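Local coordinates for protein prepilin (Salmonella typhi, PDB 3FHV) that is the type IVb pilin PilS, which interacts with CFTR and probably builds a pilus used in adhesion to host cells, at residues Ile117-Gly121 with Asn122-Asp126. Residues are numbered along the deposited sequence; the frame is centred on the assembly and turned at random.
Sequences IKING and NNHTD
Ile119 and Asn122 close a beta hairpin with a two-residue loop, Asn120 and Gly121, at the corners of a type II' turn. The short strands run antiparallel at 161°, their axes 4.6 Å apart. Ile119 N bonds Asn122 O at 2.9 Å, and Asn122 N returns to Ile119 O. Ile117 and His124 form the next hydrogen-bonded pair, with His124 N 2.8 Å from Ile117 O.

Asn122 and His124 share one face with Ile117 and Ile119. There two side chains add to these carbonyls. Asn122 ND2 reaches Ile119 O at 3.0 Å, nearly end-on to the C=O bond. His124 ND1 donates to Ile117 O at 3.3 Å, bent to 137°, with the oxygen in the ring plane. His124 N and ND1 approach from opposite faces of the carbonyl plane. His124 CG lies beside its backbone N (chi1 -58°), which brings the ring over to Ile117. On the face of Lys118 and Asn123, the extended lysine crosses the amide, CE 3.1 Å from ND2. A water accepts from Lys118 NZ and, weakly, Asn123 ND2.

Backbone hydrogen bonds of Lys118 with Val151 join strand 116-119 to strand 148-154. The hairpin edges the pilin domain's antiparallel sheet; buried Ile117 and Ile119 pack on helix 98-111. Each carbonyl thus has two donors, consistent with a proton on ND1, though that bond is long and bent.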
ATOM      1  N   ILE A 117      -1.931 -21.682  -1.441  1.00  5.84           N
ATOM      2  CA  ILE A 117      -3.237 -21.104  -1.733  1.00  5.99           C
ATOM      3  C   ILE A 117      -4.297 -22.183  -1.550  1.00  8.16           C
ATOM      4  O   ILE A 117      -4.177 -23.298  -2.084  1.00  5.92           O
ATOM      5  CB  ILE A 117      -3.302 -20.581  -3.188  1.00  6.27           C
ATOM      6  CG1 ILE A 117      -2.257 -19.481  -3.386  1.00  7.58           C
ATOM      7  CG2 ILE A 117      -4.702 -20.048  -3.491  1.00  7.70           C
ATOM      8  CD1 ILE A 117      -2.075 -19.023  -4.838  1.00  7.62           C
ATOM      9  N   LYS A 118      -5.341 -21.846  -0.801  1.00  7.82           N
ATOM     10  CA  LYS A 118      -6.412 -22.792  -0.540  1.00  8.45           C
ATOM     11  C   LYS A 118      -7.743 -22.296  -1.080  1.00  7.64           C
ATOM     12  O   LYS A 118      -8.113 -21.140  -0.883  1.00  8.01           O
ATOM     13  CB  LYS A 118      -6.574 -23.022   0.960  1.00  7.91           C
ATOM     14  CG  LYS A 118      -5.306 -23.371   1.710  1.00 14.77           C
ATOM     15  CD  LYS A 118      -5.635 -23.661   3.173  1.00 18.46           C
ATOM     16  CE  LYS A 118      -4.388 -23.989   3.982  1.00 22.37           C
ATOM     17  NZ  LYS A 118      -4.738 -24.287   5.396  1.00 24.50           N
ATOM     18  N   ILE A 119      -8.459 -23.176  -1.764  1.00  6.86           N
ATOM     19  CA  ILE A 119      -9.783 -22.838  -2.281  1.00  6.35           C
ATOM     20  C   ILE A 119     -10.699 -23.843  -1.606  1.00  7.35           C
ATOM     21  O   ILE A 119     -10.650 -25.039  -1.911  1.00  5.73           O
ATOM     22  CB  ILE A 119      -9.874 -22.999  -3.808  1.00  6.16           C
ATOM     23  CG1 ILE A 119      -8.855 -22.084  -4.493  1.00  8.86           C
ATOM     24  CG2 ILE A 119     -11.294 -22.627  -4.286  1.00  7.14           C
ATOM     25  CD1 ILE A 119      -8.869 -22.182  -6.009  1.00  9.62           C
ATOM     26  N   ASN A 120     -11.512 -23.357  -0.673  1.00  8.05           N
ATOM     27  CA  ASN A 120     -12.411 -24.215   0.082  1.00  9.41           C
ATOM     28  C   ASN A 120     -11.565 -25.323   0.727  1.00 10.33           C
ATOM     29  O   ASN A 120     -10.568 -25.021   1.386  1.00  9.38           O
ATOM     30  CB  ASN A 120     -13.491 -24.751  -0.858  1.00 10.08           C
ATOM     31  CG  ASN A 120     -14.334 -23.624  -1.450  1.00 10.76           C
ATOM     32  OD1 ASN A 120     -14.676 -23.619  -2.641  1.00 10.78           O
ATOM     33  ND2 ASN A 120     -14.672 -22.660  -0.611  1.00  5.24           N
ATOM     34  N   GLY A 121     -11.922 -26.589   0.535  1.00  8.90           N
ATOM     35  CA  GLY A 121     -11.134 -27.646   1.156  1.00  9.06           C
ATOM     36  C   GLY A 121      -9.956 -28.136   0.328  1.00  9.81           C
ATOM     37  O   GLY A 121      -9.472 -29.240   0.542  1.00 14.05           O
ATOM     38  N   ASN A 122      -9.478 -27.319  -0.602  1.00  8.96           N
ATOM     39  CA  ASN A 122      -8.365 -27.713  -1.464  1.00  8.08           C
ATOM     40  C   ASN A 122      -7.135 -26.868  -1.169  1.00  9.01           C
ATOM     41  O   ASN A 122      -7.107 -25.683  -1.484  1.00  9.02           O
ATOM     42  CB  ASN A 122      -8.778 -27.550  -2.923  1.00  7.59           C
ATOM     43  CG  ASN A 122     -10.032 -28.331  -3.254  1.00  7.79           C
ATOM     44  OD1 ASN A 122      -9.983 -29.544  -3.405  1.00  7.56           O
ATOM     45  ND2 ASN A 122     -11.162 -27.639  -3.348  1.00  7.49           N
ATOM     46  N   ASN A 123      -6.116 -27.491  -0.586  1.00  8.52           N
ATOM     47  CA  ASN A 123      -4.900 -26.779  -0.215  1.00  7.11           C
ATOM     48  C   ASN A 123      -3.736 -26.992  -1.168  1.00  6.01           C
ATOM     49  O   ASN A 123      -3.046 -28.013  -1.125  1.00  4.74           O
ATOM     50  CB  ASN A 123      -4.494 -27.175   1.206  1.00  9.41           C
ATOM     51  CG  ASN A 123      -3.355 -26.337   1.745  1.00 12.49           C
ATOM     52  OD1 ASN A 123      -2.827 -25.459   1.055  1.00 12.54           O
ATOM     53  ND2 ASN A 123      -2.963 -26.608   2.987  1.00 13.84           N
ATOM     54  N   HIS A 124      -3.520 -26.012  -2.039  1.00  5.08           N
ATOM     55  CA  HIS A 124      -2.434 -26.068  -3.010  1.00  5.57           C
ATOM     56  C   HIS A 124      -1.122 -25.593  -2.395  1.00  7.59           C
ATOM     57  O   HIS A 124      -0.680 -24.469  -2.637  1.00  6.68           O
ATOM     58  CB  HIS A 124      -2.771 -25.226  -4.242  1.00  5.57           C
ATOM     59  CG  HIS A 124      -4.035 -25.640  -4.928  1.00  8.27           C
ATOM     60  ND1 HIS A 124      -5.254 -25.056  -4.659  1.00  9.36           N
ATOM     61  CD2 HIS A 124      -4.270 -26.580  -5.874  1.00  4.60           C
ATOM     62  CE1 HIS A 124      -6.185 -25.619  -5.409  1.00  6.69           C
ATOM     63  NE2 HIS A 124      -5.614 -26.547  -6.155  1.00 10.87           N
ATOM     64  N   THR A 125      -0.504 -26.459  -1.598  1.00  7.26           N
ATOM     65  CA  THR A 125       0.698 -26.101  -0.850  1.00  9.29           C
ATOM     66  C   THR A 125       1.882 -25.763  -1.751  1.00 10.76           C
ATOM     67  O   THR A 125       2.892 -25.224  -1.291  1.00  9.25           O
ATOM     68  CB  THR A 125       1.110 -27.221   0.122  1.00 12.02           C
ATOM     69  OG1 THR A 125       1.424 -28.410  -0.612  1.00 11.55           O
ATOM     70  CG2 THR A 125      -0.015 -27.515   1.097  1.00 14.03           C
ATOM     71  N   ASP A 126       1.766 -26.084  -3.033  1.00  7.93           N
ATOM     72  CA  ASP A 126       2.835 -25.755  -3.964  1.00  9.62           C
ATOM     73  C   ASP A 126       2.610 -24.340  -4.504  1.00  8.12           C
ATOM     74  O   ASP A 126       3.364 -23.857  -5.342  1.00  8.30           O
ATOM     75  CB  ASP A 126       2.868 -26.760  -5.117  1.00  8.59           C
ATOM     76  CG  ASP A 126       1.569 -26.801  -5.892  1.00  9.24           C
ATOM     77  OD1 ASP A 126       0.635 -26.040  -5.553  1.00  6.92           O
ATOM     78  OD2 ASP A 126       1.483 -27.600  -6.850  1.00 10.06           O
TER
HETATM   79  O   HOH W   1      -5.438 -27.421   5.000  1.00 31.08           O